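Protein Tube (Drosophila melanogaster, PDB 1D2Z) acts through its death domain as an adaptor in the Toll pathway of dorsoventral patterning, recruiting the kinase Pelle to the plasma membrane and activating it by direct interaction. Local coordinates at residues M36-K41 with L114-L119; E76-L81 with S88-D93; P105-L110 with L128-E133; S121-V126 with S134-P139. All blocks are in the same frame, centred on the assembly; numbering follows the deposited sequence.

Contact 1: residues M36-K41 with L114-L119; sequences MSIIPK and LVQAEL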
loop_
_atom_site.group_PDB
_atom_site.type_symbol
_atom_site.label_atom_id
_atom_site.label_comp_id
_atom_site.label_asym_id
_atom_site.label_seq_id
_atom_site.Cartn_x
_atom_site.Cartn_y
_atom_site.Cartn_z
ATOM N N MET B 36 12.201 1.398 0.797
ATOM C CA MET B 36 13.652 1.367 0.966
ATOM C C MET B 36 14.386 2.323 0.043
ATOM O O MET B 36 15.342 2.982 0.457
ATOM C CB MET B 36 14.188 -0.051 0.773
ATOM C CG MET B 36 15.664 -0.213 1.120
ATOM S SD MET B 36 16.171 -1.934 1.171
ATOM C CE MET B 36 17.912 -1.754 1.615
ATOM N N SER B 37 13.892 2.433 -1.187
ATOM C CA SER B 37 14.490 3.290 -2.204
ATOM C C SER B 37 14.380 4.783 -1.949
ATOM O O SER B 37 15.198 5.551 -2.448
ATOM C CB SER B 37 13.889 2.967 -3.575
ATOM O OG SER B 37 14.251 1.659 -3.983
ATOM N N ILE B 38 13.367 5.202 -1.194
ATOM C CA ILE B 38 13.185 6.625 -0.931
ATOM C C ILE B 38 13.625 7.127 0.441
ATOM O O ILE B 38 13.465 8.307 0.741
ATOM C CB ILE B 38 11.735 7.082 -1.202
ATOM C CG1 ILE B 38 10.775 6.487 -0.170
ATOM C CG2 ILE B 38 11.321 6.677 -2.623
ATOM C CD1 ILE B 38 9.470 7.263 -0.039
ATOM N N ILE B 39 14.195 6.246 1.262
ATOM C CA ILE B 39 14.662 6.644 2.595
ATOM C C ILE B 39 15.780 7.668 2.427
ATOM O O ILE B 39 16.850 7.344 1.915
ATOM C CB ILE B 39 15.180 5.432 3.393
ATOM C CG1 ILE B 39 14.015 4.507 3.755
ATOM C CG2 ILE B 39 15.915 5.890 4.647
ATOM C CD1 ILE B 39 14.445 3.140 4.246
ATOM N N PRO B 40 15.528 8.928 2.823
ATOM C CA PRO B 40 16.515 10.006 2.712
ATOM C C PRO B 40 17.740 9.736 3.573
ATOM O O PRO B 40 17.656 9.098 4.626
ATOM C CB PRO B 40 15.745 11.229 3.222
ATOM C CG PRO B 40 14.302 10.872 2.962
ATOM C CD PRO B 40 14.272 9.440 3.396
ATOM N N LYS B 41 18.884 10.212 3.100
ATOM C CA LYS B 41 20.137 10.031 3.812
ATOM C C LYS B 41 20.356 11.180 4.795
ATOM O O LYS B 41 19.958 12.317 4.536
ATOM C CB LYS B 41 21.292 9.978 2.808
ATOM C CG LYS B 41 22.667 9.801 3.430
ATOM C CD LYS B 41 23.752 9.980 2.381
ATOM C CE LYS B 41 25.122 10.119 3.019
ATOM N NZ LYS B 41 26.146 10.525 2.019
ATOM N N LEU B 114 6.054 6.352 4.221
ATOM C CA LEU B 114 5.050 5.452 3.644
ATOM C C LEU B 114 4.061 6.265 2.809
ATOM O O LEU B 114 3.687 5.865 1.704
ATOM C CB LEU B 114 4.305 4.686 4.742
ATOM C CG LEU B 114 5.102 3.641 5.531
ATOM C CD1 LEU B 114 4.252 3.119 6.689
ATOM C CD2 LEU B 114 5.512 2.500 4.614
ATOM N N VAL B 115 3.687 7.431 3.329
ATOM C CA VAL B 115 2.758 8.333 2.652
ATOM C C VAL B 115 3.378 8.871 1.357
ATOM O O VAL B 115 2.718 8.907 0.323
ATOM C CB VAL B 115 2.356 9.509 3.581
ATOM C CG1 VAL B 115 1.510 10.547 2.821
ATOM C CG2 VAL B 115 1.582 8.974 4.787
ATOM N N GLN B 116 4.652 9.262 1.419
ATOM C CA GLN B 116 5.372 9.777 0.250
ATOM C C GLN B 116 5.402 8.755 -0.894
ATOM O O GLN B 116 5.322 9.124 -2.068
ATOM C CB GLN B 116 6.808 10.168 0.637
ATOM C CG GLN B 116 7.720 10.522 -0.550
ATOM C CD GLN B 116 7.279 11.775 -1.290
ATOM O OE1 GLN B 116 6.693 12.694 -0.702
ATOM N NE2 GLN B 116 7.578 11.830 -2.584
ATOM N N ALA B 117 5.521 7.475 -0.550
ATOM C CA ALA B 117 5.552 6.412 -1.557
ATOM C C ALA B 117 4.160 5.842 -1.881
ATOM O O ALA B 117 4.037 4.864 -2.627
ATOM C CB ALA B 117 6.489 5.292 -1.104
ATOM N N GLU B 118 3.127 6.457 -1.311
ATOM C CA GLU B 118 1.733 6.043 -1.504
ATOM C C GLU B 118 1.428 4.611 -1.061
ATOM O O GLU B 118 0.554 3.943 -1.628
ATOM C CB GLU B 118 1.281 6.263 -2.954
ATOM C CG GLU B 118 1.395 7.718 -3.407
ATOM C CD GLU B 118 0.627 8.027 -4.688
ATOM O OE1 GLU B 118 0.547 7.165 -5.591
ATOM O OE2 GLU B 118 0.109 9.153 -4.793
ATOM N N LEU B 119 2.153 4.155 -0.042
ATOM C CA LEU B 119 1.972 2.818 0.527
ATOM C C LEU B 119 0.914 2.999 1.619
ATOM O O LEU B 119 1.195 2.885 2.817
ATOM C CB LEU B 119 3.304 2.320 1.108
ATOM C CG LEU B 119 4.484 2.350 0.112
ATOM C CD1 LEU B 119 5.768 1.851 0.777
ATOM C CD2 LEU B 119 4.166 1.506 -1.128
#

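Contact 2: residues E76-L81 with S88-D93; sequences EAANRL and SQMMID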
loop_
_atom_site.group_PDB
_atom_site.type_symbol
_atom_site.label_atom_id
_atom_site.label_comp_id
_atom_site.label_asym_id
_atom_site.label_seq_id
_atom_site.Cartn_x
_atom_site.Cartn_y
_atom_site.Cartn_z
ATOM N N GLU B 76 18.555 -11.225 -2.579
ATOM C CA GLU B 76 19.511 -12.329 -2.637
ATOM C C GLU B 76 19.394 -13.274 -1.445
ATOM O O GLU B 76 19.094 -14.458 -1.612
ATOM C CB GLU B 76 20.941 -11.786 -2.701
ATOM C CG GLU B 76 22.022 -12.865 -2.646
ATOM C CD GLU B 76 23.383 -12.314 -2.265
ATOM O OE1 GLU B 76 23.593 -12.020 -1.067
ATOM O OE2 GLU B 76 24.244 -12.176 -3.159
ATOM N N ALA B 77 19.631 -12.740 -0.249
ATOM C CA ALA B 77 19.574 -13.523 0.979
ATOM C C ALA B 77 18.247 -14.242 1.170
ATOM O O ALA B 77 18.221 -15.421 1.526
ATOM C CB ALA B 77 19.876 -12.640 2.183
ATOM N N ALA B 78 17.150 -13.538 0.909
ATOM C CA ALA B 78 15.821 -14.116 1.067
ATOM C C ALA B 78 15.526 -15.201 0.040
ATOM O O ALA B 78 14.822 -16.167 0.339
ATOM C CB ALA B 78 14.761 -13.028 1.007
ATOM N N ASN B 79 16.062 -15.045 -1.167
ATOM C CA ASN B 79 15.845 -16.028 -2.224
ATOM C C ASN B 79 16.450 -17.393 -1.884
ATOM O O ASN B 79 15.979 -18.422 -2.369
ATOM C CB ASN B 79 16.372 -15.511 -3.567
ATOM C CG ASN B 79 15.452 -14.470 -4.194
ATOM O OD1 ASN B 79 14.238 -14.485 -3.980
ATOM N ND2 ASN B 79 16.029 -13.563 -4.975
ATOM N N ARG B 80 17.475 -17.393 -1.032
ATOM C CA ARG B 80 18.133 -18.627 -0.597
ATOM C C ARG B 80 17.241 -19.360 0.410
ATOM O O ARG B 80 17.319 -20.583 0.556
ATOM C CB ARG B 80 19.478 -18.311 0.060
ATOM C CG ARG B 80 20.515 -17.688 -0.862
ATOM C CD ARG B 80 21.739 -17.268 -0.068
ATOM N NE ARG B 80 22.864 -16.891 -0.920
ATOM C CZ ARG B 80 24.013 -16.395 -0.467
ATOM N NH1 ARG B 80 24.197 -16.211 0.836
ATOM N NH2 ARG B 80 24.987 -16.093 -1.317
ATOM N N LEU B 81 16.407 -18.593 1.108
ATOM C CA LEU B 81 15.487 -19.126 2.109
ATOM C C LEU B 81 14.154 -19.520 1.460
ATOM O O LEU B 81 13.911 -19.200 0.295
ATOM C CB LEU B 81 15.276 -18.073 3.204
ATOM C CG LEU B 81 16.562 -17.656 3.929
ATOM C CD1 LEU B 81 16.316 -16.457 4.834
ATOM C CD2 LEU B 81 17.110 -18.834 4.719
ATOM N N SER B 88 10.480 -7.810 3.594
ATOM C CA SER B 88 10.225 -6.549 4.298
ATOM C C SER B 88 10.797 -6.627 5.706
ATOM O O SER B 88 11.320 -5.646 6.225
ATOM C CB SER B 88 8.721 -6.259 4.388
ATOM O OG SER B 88 8.141 -6.043 3.110
ATOM N N GLN B 89 10.662 -7.795 6.328
ATOM C CA GLN B 89 11.174 -8.023 7.678
ATOM C C GLN B 89 12.691 -7.830 7.673
ATOM O O GLN B 89 13.244 -7.137 8.532
ATOM C CB GLN B 89 10.815 -9.437 8.133
ATOM C CG GLN B 89 11.262 -9.805 9.537
ATOM C CD GLN B 89 10.652 -11.115 9.999
ATOM O OE1 GLN B 89 9.918 -11.155 10.987
ATOM N NE2 GLN B 89 10.943 -12.192 9.278
ATOM N N MET B 90 13.357 -8.413 6.678
ATOM C CA MET B 90 14.806 -8.279 6.561
ATOM C C MET B 90 15.185 -6.830 6.291
ATOM O O MET B 90 16.179 -6.336 6.822
ATOM C CB MET B 90 15.351 -9.182 5.456
ATOM C CG MET B 90 15.304 -10.662 5.800
ATOM S SD MET B 90 15.907 -11.707 4.462
ATOM C CE MET B 90 17.352 -10.824 3.997
ATOM N N MET B 91 14.376 -6.146 5.483
ATOM C CA MET B 91 14.627 -4.746 5.160
ATOM C C MET B 91 14.570 -3.885 6.423
ATOM O O MET B 91 15.448 -3.062 6.659
ATOM C CB MET B 91 13.605 -4.244 4.130
ATOM C CG MET B 91 13.754 -2.779 3.740
ATOM S SD MET B 91 12.929 -1.633 4.870
ATOM C CE MET B 91 11.250 -1.852 4.371
ATOM N N ILE B 92 13.537 -4.095 7.232
ATOM C CA ILE B 92 13.372 -3.335 8.463
ATOM C C ILE B 92 14.450 -3.684 9.495
ATOM O O ILE B 92 14.972 -2.790 10.149
ATOM C CB ILE B 92 11.934 -3.501 9.031
ATOM C CG1 ILE B 92 10.930 -2.918 8.026
ATOM C CG2 ILE B 92 11.794 -2.791 10.378
ATOM C CD1 ILE B 92 9.487 -3.217 8.323
ATOM N N ASP B 93 14.824 -4.965 9.592
ATOM C CA ASP B 93 15.869 -5.389 10.533
ATOM C C ASP B 93 17.163 -4.625 10.260
ATOM O O ASP B 93 17.875 -4.229 11.183
ATOM C CB ASP B 93 16.149 -6.894 10.422
ATOM C CG ASP B 93 15.046 -7.749 11.011
ATOM O OD1 ASP B 93 14.297 -7.274 11.889
ATOM O OD2 ASP B 93 14.935 -8.918 10.596
#

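Contact 3: residues P105-L110 with L128-E133; sequences PTVGVL and LDFLNE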
loop_
_atom_site.group_PDB
_atom_site.type_symbol
_atom_site.label_atom_id
_atom_site.label_comp_id
_atom_site.label_asym_id
_atom_site.label_seq_id
_atom_site.Cartn_x
_atom_site.Cartn_y
_atom_site.Cartn_z
ATOM N N PRO B 105 15.820 5.210 12.648
ATOM C CA PRO B 105 14.458 5.522 12.200
ATOM C C PRO B 105 13.376 5.330 13.257
ATOM O O PRO B 105 13.456 4.432 14.095
ATOM C CB PRO B 105 14.270 4.584 11.013
ATOM C CG PRO B 105 15.156 3.423 11.352
ATOM C CD PRO B 105 16.389 4.113 11.847
ATOM N N THR B 106 12.353 6.178 13.184
ATOM C CA THR B 106 11.230 6.152 14.112
ATOM C C THR B 106 9.906 5.901 13.392
ATOM O O THR B 106 9.836 5.957 12.163
ATOM C CB THR B 106 11.114 7.494 14.856
ATOM O OG1 THR B 106 11.036 8.558 13.897
ATOM C CG2 THR B 106 12.323 7.717 15.775
ATOM N N VAL B 107 8.858 5.657 14.177
ATOM C CA VAL B 107 7.514 5.415 13.664
ATOM C C VAL B 107 6.986 6.621 12.875
ATOM O O VAL B 107 6.270 6.453 11.883
ATOM C CB VAL B 107 6.523 5.100 14.816
ATOM C CG1 VAL B 107 5.092 5.024 14.289
ATOM C CG2 VAL B 107 6.896 3.782 15.494
ATOM N N GLY B 108 7.330 7.825 13.333
ATOM C CA GLY B 108 6.888 9.049 12.679
ATOM C C GLY B 108 7.548 9.228 11.324
ATOM O O GLY B 108 6.905 9.664 10.371
ATOM N N VAL B 109 8.840 8.908 11.246
ATOM C CA VAL B 109 9.581 8.997 9.997
ATOM C C VAL B 109 9.064 7.927 9.035
ATOM O O VAL B 109 8.889 8.190 7.849
ATOM C CB VAL B 109 11.103 8.837 10.230
ATOM C CG1 VAL B 109 11.816 8.513 8.927
ATOM C CG2 VAL B 109 11.669 10.122 10.819
ATOM N N LEU B 110 8.790 6.734 9.560
ATOM C CA LEU B 110 8.271 5.642 8.737
ATOM C C LEU B 110 6.923 6.026 8.129
ATOM O O LEU B 110 6.723 5.892 6.924
ATOM C CB LEU B 110 8.114 4.364 9.563
ATOM C CG LEU B 110 7.259 3.249 8.940
ATOM C CD1 LEU B 110 7.977 2.633 7.747
ATOM C CD2 LEU B 110 6.948 2.186 9.989
ATOM N N LEU B 128 -3.243 3.883 12.539
ATOM C CA LEU B 128 -4.244 3.322 13.436
ATOM C C LEU B 128 -3.669 2.453 14.554
ATOM O O LEU B 128 -3.744 2.811 15.732
ATOM C CB LEU B 128 -5.269 2.520 12.633
ATOM C CG LEU B 128 -6.136 3.318 11.658
ATOM C CD1 LEU B 128 -6.908 2.382 10.742
ATOM C CD2 LEU B 128 -7.084 4.213 12.444
ATOM N N ASP B 129 -3.063 1.335 14.170
ATOM C CA ASP B 129 -2.504 0.380 15.121
ATOM C C ASP B 129 -1.358 0.880 16.005
ATOM O O ASP B 129 -1.353 0.628 17.207
ATOM C CB ASP B 129 -2.080 -0.895 14.381
ATOM C CG ASP B 129 -1.853 -2.069 15.317
ATOM O OD1 ASP B 129 -0.722 -2.218 15.828
ATOM O OD2 ASP B 129 -2.804 -2.849 15.529
ATOM N N PHE B 130 -0.383 1.569 15.416
ATOM C CA PHE B 130 0.764 2.069 16.179
ATOM C C PHE B 130 0.541 3.392 16.914
ATOM O O PHE B 130 0.929 3.536 18.076
ATOM C CB PHE B 130 1.990 2.245 15.273
ATOM C CG PHE B 130 2.609 0.960 14.792
ATOM C CD1 PHE B 130 1.929 -0.249 14.871
ATOM C CD2 PHE B 130 3.881 0.974 14.226
ATOM C CE1 PHE B 130 2.503 -1.424 14.392
ATOM C CE2 PHE B 130 4.466 -0.198 13.742
ATOM C CZ PHE B 130 3.775 -1.397 13.826
ATOM N N LEU B 131 -0.060 4.359 16.226
ATOM C CA LEU B 131 -0.268 5.690 16.789
ATOM C C LEU B 131 -1.672 6.028 17.271
ATOM O O LEU B 131 -1.869 7.069 17.899
ATOM C CB LEU B 131 0.171 6.743 15.767
ATOM C CG LEU B 131 1.626 6.706 15.303
ATOM C CD1 LEU B 131 1.800 7.559 14.056
ATOM C CD2 LEU B 131 2.533 7.189 16.425
ATOM N N ASN B 132 -2.641 5.168 16.964
ATOM C CA ASN B 132 -4.040 5.383 17.335
ATOM C C ASN B 132 -4.593 6.657 16.683
ATOM O O ASN B 132 -5.604 7.210 17.126
ATOM C CB ASN B 132 -4.196 5.443 18.861
ATOM C CG ASN B 132 -5.634 5.222 19.319
ATOM O OD1 ASN B 132 -5.978 5.509 20.469
ATOM N ND2 ASN B 132 -6.474 4.698 18.427
ATOM N N GLU B 133 -3.911 7.131 15.642
ATOM C CA GLU B 133 -4.331 8.326 14.918
ATOM C C GLU B 133 -5.206 7.933 13.742
ATOM O O GLU B 133 -5.305 6.757 13.406
ATOM C CB GLU B 133 -3.119 9.093 14.392
ATOM C CG GLU B 133 -2.220 9.681 15.466
ATOM C CD GLU B 133 -1.039 10.444 14.890
ATOM O OE1 GLU B 133 -0.891 10.492 13.648
ATOM O OE2 GLU B 133 -0.253 10.996 15.688
#

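Contact 4: residues S121-V126 with S134-P139; sequences SAADFV and STPARP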
loop_
_atom_site.group_PDB
_atom_site.type_symbol
_atom_site.label_atom_id
_atom_site.label_comp_id
_atom_site.label_asym_id
_atom_site.label_seq_id
_atom_site.Cartn_x
_atom_site.Cartn_y
_atom_site.Cartn_z
ATOM N N SER B 121 -1.768 1.189 2.540
ATOM C CA SER B 121 -2.170 0.056 3.371
ATOM C C SER B 121 -1.259 0.001 4.594
ATOM O O SER B 121 -1.714 -0.204 5.721
ATOM C CB SER B 121 -2.060 -1.250 2.596
ATOM O OG SER B 121 -3.339 -1.744 2.276
ATOM N N ALA B 122 0.034 0.204 4.361
ATOM C CA ALA B 122 1.019 0.199 5.433
ATOM C C ALA B 122 0.863 1.453 6.282
ATOM O O ALA B 122 0.887 1.384 7.517
ATOM C CB ALA B 122 2.434 0.117 4.857
ATOM N N ALA B 123 0.690 2.596 5.618
ATOM C CA ALA B 123 0.530 3.870 6.308
ATOM C C ALA B 123 -0.701 3.885 7.222
ATOM O O ALA B 123 -0.622 4.371 8.348
ATOM C CB ALA B 123 0.461 5.020 5.300
ATOM N N ASP B 124 -1.830 3.369 6.730
ATOM C CA ASP B 124 -3.076 3.315 7.513
ATOM C C ASP B 124 -2.887 2.424 8.738
ATOM O O ASP B 124 -3.400 2.714 9.824
ATOM C CB ASP B 124 -4.247 2.774 6.671
ATOM C CG ASP B 124 -4.662 3.719 5.550
ATOM O OD1 ASP B 124 -4.182 4.873 5.513
ATOM O OD2 ASP B 124 -5.463 3.300 4.692
ATOM N N PHE B 125 -2.153 1.331 8.545
ATOM C CA PHE B 125 -1.870 0.388 9.620
ATOM C C PHE B 125 -1.018 1.059 10.697
ATOM O O PHE B 125 -1.302 0.933 11.886
ATOM C CB PHE B 125 -1.142 -0.841 9.074
ATOM C CG PHE B 125 -0.679 -1.794 10.147
ATOM C CD1 PHE B 125 -1.590 -2.624 10.798
ATOM C CD2 PHE B 125 0.660 -1.845 10.518
ATOM C CE1 PHE B 125 -1.169 -3.494 11.809
ATOM C CE2 PHE B 125 1.089 -2.710 11.524
ATOM C CZ PHE B 125 0.172 -3.535 12.171
ATOM N N VAL B 126 0.029 1.762 10.281
ATOM C CA VAL B 126 0.904 2.446 11.225
ATOM C C VAL B 126 0.159 3.557 11.969
ATOM O O VAL B 126 0.340 3.733 13.177
ATOM C CB VAL B 126 2.162 3.019 10.520
ATOM C CG1 VAL B 126 2.926 3.958 11.455
ATOM C CG2 VAL B 126 3.077 1.869 10.065
ATOM N N SER B 134 -5.836 8.920 13.112
ATOM C CA SER B 134 -6.684 8.655 11.957
ATOM C C SER B 134 -5.811 8.471 10.718
ATOM O O SER B 134 -4.703 9.012 10.636
ATOM C CB SER B 134 -7.690 9.791 11.744
ATOM O OG SER B 134 -7.046 11.051 11.706
ATOM N N THR B 135 -6.309 7.694 9.765
ATOM C CA THR B 135 -5.577 7.419 8.534
ATOM C C THR B 135 -5.206 8.696 7.776
ATOM O O THR B 135 -5.983 9.647 7.733
ATOM C CB THR B 135 -6.372 6.465 7.626
ATOM O OG1 THR B 135 -7.648 7.038 7.317
ATOM C CG2 THR B 135 -6.583 5.125 8.331
ATOM N N PRO B 136 -3.986 8.746 7.207
ATOM C CA PRO B 136 -3.529 9.923 6.458
ATOM C C PRO B 136 -4.418 10.253 5.260
ATOM O O PRO B 136 -5.096 9.381 4.716
ATOM C CB PRO B 136 -2.113 9.525 6.020
ATOM C CG PRO B 136 -2.194 8.028 5.918
ATOM C CD PRO B 136 -2.976 7.673 7.164
ATOM N N ALA B 137 -4.417 11.525 4.872
ATOM C CA ALA B 137 -5.210 12.000 3.740
ATOM C C ALA B 137 -4.679 11.442 2.417
ATOM O O ALA B 137 -3.483 11.181 2.271
ATOM C CB ALA B 137 -5.213 13.533 3.706
ATOM N N ARG B 138 -5.585 11.250 1.464
ATOM C CA ARG B 138 -5.240 10.733 0.149
ATOM C C ARG B 138 -5.082 11.866 -0.861
ATOM O O ARG B 138 -5.624 12.957 -0.674
ATOM C CB ARG B 138 -6.349 9.797 -0.349
ATOM C CG ARG B 138 -6.639 8.617 0.562
ATOM C CD ARG B 138 -5.389 7.792 0.763
ATOM N NE ARG B 138 -5.653 6.586 1.534
ATOM C CZ ARG B 138 -5.955 5.409 0.999
ATOM N NH1 ARG B 138 -6.035 5.272 -0.324
ATOM N NH2 ARG B 138 -6.165 4.364 1.794
ATOM N N PRO B 139 -4.306 11.632 -1.933
ATOM C CA PRO B 139 -4.112 12.660 -2.963
ATOM C C PRO B 139 -5.430 12.779 -3.736
ATOM O O PRO B 139 -6.316 11.927 -3.584
ATOM C CB PRO B 139 -3.025 12.051 -3.857
ATOM C CG PRO B 139 -2.302 11.104 -2.944
ATOM C CD PRO B 139 -3.426 10.477 -2.176
HETATM O O HOH W 1 -5.624 6.835 4.200
#

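Contact 1: residues M36-K41 with L114-L119
The delta methyl of I38 reaches across from helix 31-38 and settles between two side chains at the end of helix 107-116. CD1 of I38 lies 3.7 Å from CB of A117 and equally close, 3.7 Å, to CG of Q116, so one methyl carries the whole touch. CG1 of I38 sits between its backbone N and carbonyl carbon (chi1 69°), and the rest of the branch is extended, which aims CD1 across the gap at the other helix. The Q116 chain runs aslant to that of I38 and offers its aliphatic part: it is bent at chi2 (65°), and CB and CG meet the methyl. A117 offers the flank of its single methyl to the same carbon. No hydrogen bond spans the two segments, and the nearest CA atoms, those of I38 and A117, are still 7.7 Å apart. The helix is closed here by a Schellman motif, in which E118, with positive phi, is the C-prime residue and L119 N binds L114 O at 2.9 Å. F56 of helix 56-59 packs on both I38 and Q116. Deeper in, L114 and L119 rest on L35 of helix 31-38, and L114 also meets helix 120-130, while the turn at E118 and L119 reaches Q72 of the neighbouring Pelle death domain.

Contact 2: residues E76-L81 with S88-D93
A77 is the first residue of 76-81 to meet the other helix: its CB lies 3.6 Å from CE of M90, the end of a long side chain that bridges most of the gap between helices 68-80 and 87-96. One residue on, A78 also faces helix 87-96, and its CB packs against the sulfur, 3.9 Å from SD of M90. The two methyls thus share the end of one thioether, A77 taking the terminal carbon and A78 the sulfur, and no hydrogen bond crosses between the segments. The M90 chain is extended as far as the sulfur (chi2 178°) and then bends at chi3 (45°), which turns CE aside toward A77 and leaves SD facing A78. The CA atoms of A78 and M90, the nearest pair of the two backbones, are 8.1 Å apart, a gap that the small alanines and the long methionine fill between them. With a glycine in place of M90, A77 and A78 would probably face a gap, both methyls having lost their apolar partner. The N79 side chain bonds weakly through OD1 to K87 NZ across the loop, and in the last turn of the helix L81 N bonds to A78 O at 3.0 Å. On its other side helix 87-96 packs on helices 16-27 and 31-38 through M91 and I92. Two successive helices joined by a short loop thus pack through apolar side chains at one margin of the six-helix bundle of the death domain.

Contact 3: residues P105-L110 with L128-E133
V107, in the first turn of helix 107-116, faces F130 and L131 at the end of helix 120-130, with the CA atoms of V107 and F130 7.9 Å apart and the second segment making a wider pi-type turn at 128-130 before N132 leaves helical geometry with positive phi. One methyl of V107 makes the contact. CG1 stands opposite the backbone N (chi1 173°), and from there it meets the end of L131, 4.0 Å from CD2, the two side chains running toward each other tip to tip. CG and CD1 of L131 lie at nearly the same distance, so CG1 rests against the whole branched end rather than a single methyl. The same CG1 touches the F130 ring at its edge, close to the ring plane, 4.2 Å from CD2 of F130. A valine methyl is therefore held between an aromatic edge and a leucine end. All three residues are buried, and nothing polar crosses between the segments. Just before V107, T106 is the N-cap of helix 107-116, its OG1 accepting a weak bond from V109 N at 3.5 Å while also bonded to S49 OG. The F130 ring is further engaged by Y5, edge to face, and by F125. Around this core, L110 packs on L22 of helix 16-27 and W95 of helix 87-96, V109 on helix 45-49, and the N-terminal segment at Y5, R7 and T9 joins both segments by backbone hydrogen bonds, R7 and T9 to 105-110 and Y5 to F130.

Contact 4: residues S121-V126 with S134-P139
D124 OD2 is gripped by R138 of the same chain and by N74 of the neighbouring Pelle death domain. R138 NH2 comes 3.2 Å from D124 OD2 in a salt bridge, using the oxygen's syn lone pair, with an N-H...O angle of 141°; the two planar groups are 33° apart. The other oxygen is served by a water, which donates to D124 OD1 at 2.8 Å and to P136 O at 2.7 Å and accepts from R138 NE, so carboxylate, guanidinium and loop carbonyl are tied at one point. The R138 chain folds back at chi2 (-58°) to bring its guanidinium to D124. Apolar atoms lie close by: T135 CG2 packs on D124 CB at 3.7 Å, and P136 CG on A123 CB at 4.1 Å. Were the carboxylate of D124 replaced by the methyl of an alanine, R138 would probably lose its salt-bridge partner, N74 of Pelle its acceptor and the water one of its anchors. R138 NH1 also bonds to Y73 O of Pelle and to G144 O. With T135 on L128, P136 on A127 and R138 on F120, the loop after helix 120-130 runs back along its own helix, whose other faces pack on helices 16-27 and 107-116.

Overall arrangement
Contact 3 is the buried core contact, contacts 2 and 4 are partly buried, and contact 1 lies at the surface. Contacts 1 and 3 hold opposite ends of helix 107-116, while contacts 3 and 4 share helix 120-130 and touch through V107 with V126. L114 of contact 1 packs on A122, A123 and V126 of contact 4. Contact 2 lies across the chain's centre from contacts 3 and 4, yet reaches contact 1 where M91 meets M36. Contacts 1 to 3 are wholly apolar between their segments. Contacts 1 and 4 both reach Pelle, but only contact 4 adds a salt bridge and a bridging water between its segments, its charged residues serving both the fold and the interface.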